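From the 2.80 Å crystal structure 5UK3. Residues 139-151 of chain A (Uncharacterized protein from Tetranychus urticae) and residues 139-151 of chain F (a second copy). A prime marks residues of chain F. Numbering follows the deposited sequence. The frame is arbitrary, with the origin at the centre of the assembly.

Chain A (139-151) QSRVILRIDGKFL
Chain F 139-151: QSRVILRIDGKFL

Two copies of one strand pair antiparallel about Arg145, which faces its counterpart, Arg145′, with CA atoms 4.5 Å apart; the backbones meet here, but the extended side chains part, Arg145 CZ lying 9.3 Å from Arg145′ CZ; opposite charges fasten pairs further out. From this non-hydrogen-bonded pair the register runs outward through Leu144–Ile146′, Ile143–Asp147′ and Val142–Gly148′, and likewise with the chains exchanged. The strand axes approach to 4.6 Å, their directions 151° apart. Backbone torsions are extended, phi/psi near -115°/120° at the centre and -123°/155° at Gly148.

Hydrogen bonds close paired rings: Leu144 N to Ile146′ O (2.9 Å), Ile146′ N to Leu144 O (2.8 Å), Val142 N to Gly148′ O (2.8 Å) and Gly148′ N to Val142 O (3.0 Å), each repeated by its mate. At the central pair, Arg145 CA approaches Leu144′ O at 3.5 Å in a CA-H...O contact.

Val142 (t), Leu144 (t, p) and Ile146 (m, t) share one face, where beta-branched and leucine side chains suit an apolar, buried layer: Leu144 CB lies 4.2 Å from Ile146′ CB. Val142 CG2 meets Phe150′ CB at 3.9 Å; Phe150′ is t, its CB toward the other strand but its end leading away.

Ile143, Arg145 and Asp147 occupy the opposite face. Arg141 (m, t, p, chi4 80°) folds so that NE donates to Asp147′ OD1 at 2.6 Å, a salt bridge, while NH1 reaches Asp147′ O at 3.1 Å. Its guanidinium lies over Gly148′ C and Lys149′ N (lysines modelled to CB), with the carboxylate at its edge. The reciprocal bridge, Arg141′ NE to Asp147 OD1, is 2.8 Å. Asp147 is t, chi2 near 0°. The Arg145 side chains flank isoleucine: Arg145′ NH2 is 3.4 Å from Ile143 CD1. The copies differ at Ile143 (m, t) and Ile143′ (m, m), and at chi4 of Arg145 (148°) and Arg145′ (-80°).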

# COMPACT_ATOMS: atom_id res chain seq x y z
N GLN A 139 -25.55 -6.36 -33.25
CA GLN A 139 -25.18 -7.50 -32.42
C GLN A 139 -24.91 -7.02 -31.00
O GLN A 139 -24.51 -7.79 -30.13
CB GLN A 139 -23.99 -8.28 -32.97
N SER A 140 -25.14 -5.73 -30.77
CA SER A 140 -24.97 -5.13 -29.45
C SER A 140 -23.63 -5.34 -28.75
O SER A 140 -23.59 -5.74 -27.59
CB SER A 140 -26.12 -5.56 -28.54
OG SER A 140 -26.09 -6.96 -28.33
N ARG A 141 -22.53 -5.09 -29.45
CA ARG A 141 -21.23 -5.24 -28.85
C ARG A 141 -20.69 -3.85 -28.63
O ARG A 141 -21.00 -2.93 -29.40
CB ARG A 141 -20.31 -6.03 -29.77
CG ARG A 141 -20.63 -7.51 -29.75
CD ARG A 141 -19.66 -8.31 -30.60
NE ARG A 141 -18.38 -8.55 -29.94
CZ ARG A 141 -18.14 -9.49 -29.01
NH1 ARG A 141 -16.92 -9.61 -28.52
NH2 ARG A 141 -19.10 -10.31 -28.58
N VAL A 142 -19.88 -3.69 -27.60
CA VAL A 142 -19.32 -2.39 -27.27
C VAL A 142 -18.08 -2.25 -28.10
O VAL A 142 -17.20 -3.09 -28.03
CB VAL A 142 -18.91 -2.29 -25.80
CG1 VAL A 142 -18.47 -0.88 -25.48
CG2 VAL A 142 -20.05 -2.67 -24.89
N ILE A 143 -17.99 -1.19 -28.86
CA ILE A 143 -16.86 -1.00 -29.73
C ILE A 143 -16.19 0.29 -29.36
O ILE A 143 -16.73 1.35 -29.60
CB ILE A 143 -17.29 -1.06 -31.20
CG1 ILE A 143 -17.64 -2.53 -31.43
CG2 ILE A 143 -16.20 -0.58 -32.13
CD1 ILE A 143 -18.19 -2.87 -32.75
N LEU A 144 -14.98 0.15 -28.85
CA LEU A 144 -14.21 1.23 -28.30
C LEU A 144 -13.00 1.43 -29.17
O LEU A 144 -12.22 0.52 -29.37
CB LEU A 144 -13.82 0.82 -26.91
CG LEU A 144 -12.92 1.75 -26.09
CD1 LEU A 144 -13.69 3.03 -25.91
CD2 LEU A 144 -12.50 1.28 -24.71
N ARG A 145 -12.90 2.61 -29.78
CA ARG A 145 -11.79 2.87 -30.66
C ARG A 145 -10.95 3.98 -30.10
O ARG A 145 -11.43 5.05 -29.79
CB ARG A 145 -12.26 3.23 -32.07
CG ARG A 145 -11.15 3.78 -32.94
CD ARG A 145 -11.60 4.09 -34.35
NE ARG A 145 -10.75 5.11 -34.95
CZ ARG A 145 -10.46 5.17 -36.25
NH1 ARG A 145 -9.68 6.13 -36.71
NH2 ARG A 145 -10.93 4.25 -37.07
N ILE A 146 -9.67 3.69 -30.00
CA ILE A 146 -8.73 4.68 -29.47
C ILE A 146 -7.73 5.05 -30.59
O ILE A 146 -7.13 4.17 -31.18
CB ILE A 146 -8.01 4.09 -28.25
CG1 ILE A 146 -9.05 3.71 -27.19
CG2 ILE A 146 -7.01 5.08 -27.71
CD1 ILE A 146 -8.48 2.99 -25.99
N ASP A 147 -7.52 6.34 -30.83
CA ASP A 147 -6.70 6.83 -31.93
C ASP A 147 -5.68 7.82 -31.37
O ASP A 147 -5.99 9.00 -31.17
CB ASP A 147 -7.61 7.48 -32.99
CG ASP A 147 -6.84 8.22 -34.11
OD1 ASP A 147 -5.59 8.20 -34.09
OD2 ASP A 147 -7.51 8.80 -35.02
N GLY A 148 -4.44 7.36 -31.19
CA GLY A 148 -3.41 8.15 -30.51
C GLY A 148 -2.16 8.40 -31.32
O GLY A 148 -1.87 7.64 -32.24
N LYS A 149 -1.44 9.48 -31.01
CA LYS A 149 -0.17 9.80 -31.71
C LYS A 149 0.89 8.87 -31.16
O LYS A 149 0.93 8.60 -29.97
CB LYS A 149 0.28 11.27 -31.56
N PHE A 150 1.71 8.35 -32.06
CA PHE A 150 2.89 7.60 -31.70
C PHE A 150 4.01 8.60 -31.49
O PHE A 150 4.27 9.40 -32.37
CB PHE A 150 3.27 6.62 -32.79
CG PHE A 150 4.52 5.89 -32.50
CD1 PHE A 150 4.55 4.93 -31.49
CD2 PHE A 150 5.70 6.19 -33.19
CE1 PHE A 150 5.73 4.26 -31.19
CE2 PHE A 150 6.87 5.51 -32.90
CZ PHE A 150 6.89 4.54 -31.90
N LEU A 151 4.66 8.55 -30.32
CA LEU A 151 5.82 9.40 -30.04
C LEU A 151 7.03 8.54 -29.87
O LEU A 151 7.07 7.73 -28.96
CB LEU A 151 5.67 10.17 -28.76
CG LEU A 151 4.56 11.23 -28.67
CD1 LEU A 151 4.57 11.71 -27.23
CD2 LEU A 151 4.78 12.38 -29.65
N GLN F 139 -0.74 8.47 -41.80
CA GLN F 139 -0.42 9.53 -40.86
C GLN F 139 0.27 8.95 -39.63
O GLN F 139 0.58 9.66 -38.68
CB GLN F 139 -1.64 10.36 -40.47
N SER F 140 0.52 7.64 -39.66
CA SER F 140 1.23 6.97 -38.58
C SER F 140 0.69 7.13 -37.15
O SER F 140 1.43 7.43 -36.22
CB SER F 140 2.69 7.41 -38.61
OG SER F 140 2.77 8.82 -38.59
N ARG F 141 -0.61 6.93 -36.98
CA ARG F 141 -1.24 7.05 -35.68
C ARG F 141 -1.57 5.65 -35.24
O ARG F 141 -1.84 4.77 -36.07
CB ARG F 141 -2.50 7.90 -35.78
CG ARG F 141 -2.18 9.37 -35.91
CD ARG F 141 -3.44 10.22 -35.92
NE ARG F 141 -3.97 10.38 -34.57
CZ ARG F 141 -3.51 11.23 -33.65
NH1 ARG F 141 -2.47 12.04 -33.90
NH2 ARG F 141 -4.11 11.29 -32.47
N VAL F 142 -1.56 5.43 -33.94
CA VAL F 142 -1.85 4.11 -33.37
C VAL F 142 -3.35 3.99 -33.25
O VAL F 142 -3.96 4.83 -32.63
CB VAL F 142 -1.25 3.94 -31.97
CG1 VAL F 142 -1.41 2.50 -31.52
CG2 VAL F 142 0.23 4.30 -31.96
N ILE F 143 -3.93 2.98 -33.85
CA ILE F 143 -5.37 2.83 -33.83
C ILE F 143 -5.66 1.51 -33.16
O ILE F 143 -5.39 0.45 -33.71
CB ILE F 143 -5.99 2.88 -35.25
CG1 ILE F 143 -5.75 4.16 -36.01
CG2 ILE F 143 -7.43 2.44 -35.25
CD1 ILE F 143 -6.34 5.34 -35.41
N LEU F 144 -6.27 1.60 -31.99
CA LEU F 144 -6.52 0.46 -31.13
C LEU F 144 -8.02 0.28 -31.06
O LEU F 144 -8.72 1.18 -30.64
CB LEU F 144 -5.93 0.79 -29.76
CG LEU F 144 -6.11 -0.19 -28.60
CD1 LEU F 144 -5.42 -1.45 -29.03
CD2 LEU F 144 -5.56 0.20 -27.24
N ARG F 145 -8.54 -0.84 -31.55
CA ARG F 145 -9.98 -1.10 -31.59
C ARG F 145 -10.32 -2.26 -30.69
O ARG F 145 -9.73 -3.31 -30.80
CB ARG F 145 -10.39 -1.43 -32.99
CG ARG F 145 -11.85 -1.80 -33.14
CD ARG F 145 -12.18 -1.99 -34.60
NE ARG F 145 -13.63 -2.01 -34.87
CZ ARG F 145 -14.44 -3.05 -34.68
NH1 ARG F 145 -14.00 -4.21 -34.15
NH2 ARG F 145 -15.72 -2.95 -35.02
N ILE F 146 -11.21 -2.04 -29.73
CA ILE F 146 -11.57 -3.05 -28.73
C ILE F 146 -13.04 -3.39 -28.93
O ILE F 146 -13.85 -2.49 -28.98
CB ILE F 146 -11.34 -2.52 -27.30
CG1 ILE F 146 -9.86 -2.17 -27.11
CG2 ILE F 146 -11.77 -3.55 -26.28
CD1 ILE F 146 -9.54 -1.50 -25.79
N ASP F 147 -13.36 -4.67 -29.04
CA ASP F 147 -14.70 -5.14 -29.41
C ASP F 147 -15.18 -6.18 -28.42
O ASP F 147 -14.80 -7.34 -28.49
CB ASP F 147 -14.66 -5.71 -30.85
CG ASP F 147 -15.97 -6.41 -31.27
OD1 ASP F 147 -16.93 -6.42 -30.47
OD2 ASP F 147 -16.04 -6.94 -32.42
N GLY F 148 -16.01 -5.75 -27.48
CA GLY F 148 -16.36 -6.59 -26.30
C GLY F 148 -17.85 -6.83 -26.18
O GLY F 148 -18.64 -6.03 -26.67
N LYS F 149 -18.22 -7.94 -25.53
CA LYS F 149 -19.65 -8.22 -25.29
C LYS F 149 -20.10 -7.33 -24.16
O LYS F 149 -19.38 -7.13 -23.19
CB LYS F 149 -19.99 -9.70 -24.98
N PHE F 150 -21.29 -6.78 -24.32
CA PHE F 150 -21.98 -6.10 -23.26
C PHE F 150 -22.76 -7.14 -22.44
O PHE F 150 -23.51 -7.89 -23.01
CB PHE F 150 -22.96 -5.08 -23.83
CG PHE F 150 -23.75 -4.39 -22.79
CD1 PHE F 150 -23.11 -3.48 -21.92
CD2 PHE F 150 -25.09 -4.68 -22.61
CE1 PHE F 150 -23.82 -2.84 -20.91
CE2 PHE F 150 -25.81 -4.04 -21.61
CZ PHE F 150 -25.19 -3.12 -20.76
N LEU F 151 -22.53 -7.18 -21.14
CA LEU F 151 -23.27 -8.06 -20.24
C LEU F 151 -24.09 -7.22 -19.31
O LEU F 151 -23.54 -6.44 -18.53
CB LEU F 151 -22.35 -8.87 -19.37
CG LEU F 151 -21.43 -9.90 -20.05
CD1 LEU F 151 -20.54 -10.43 -18.94
CD2 LEU F 151 -22.22 -11.02 -20.74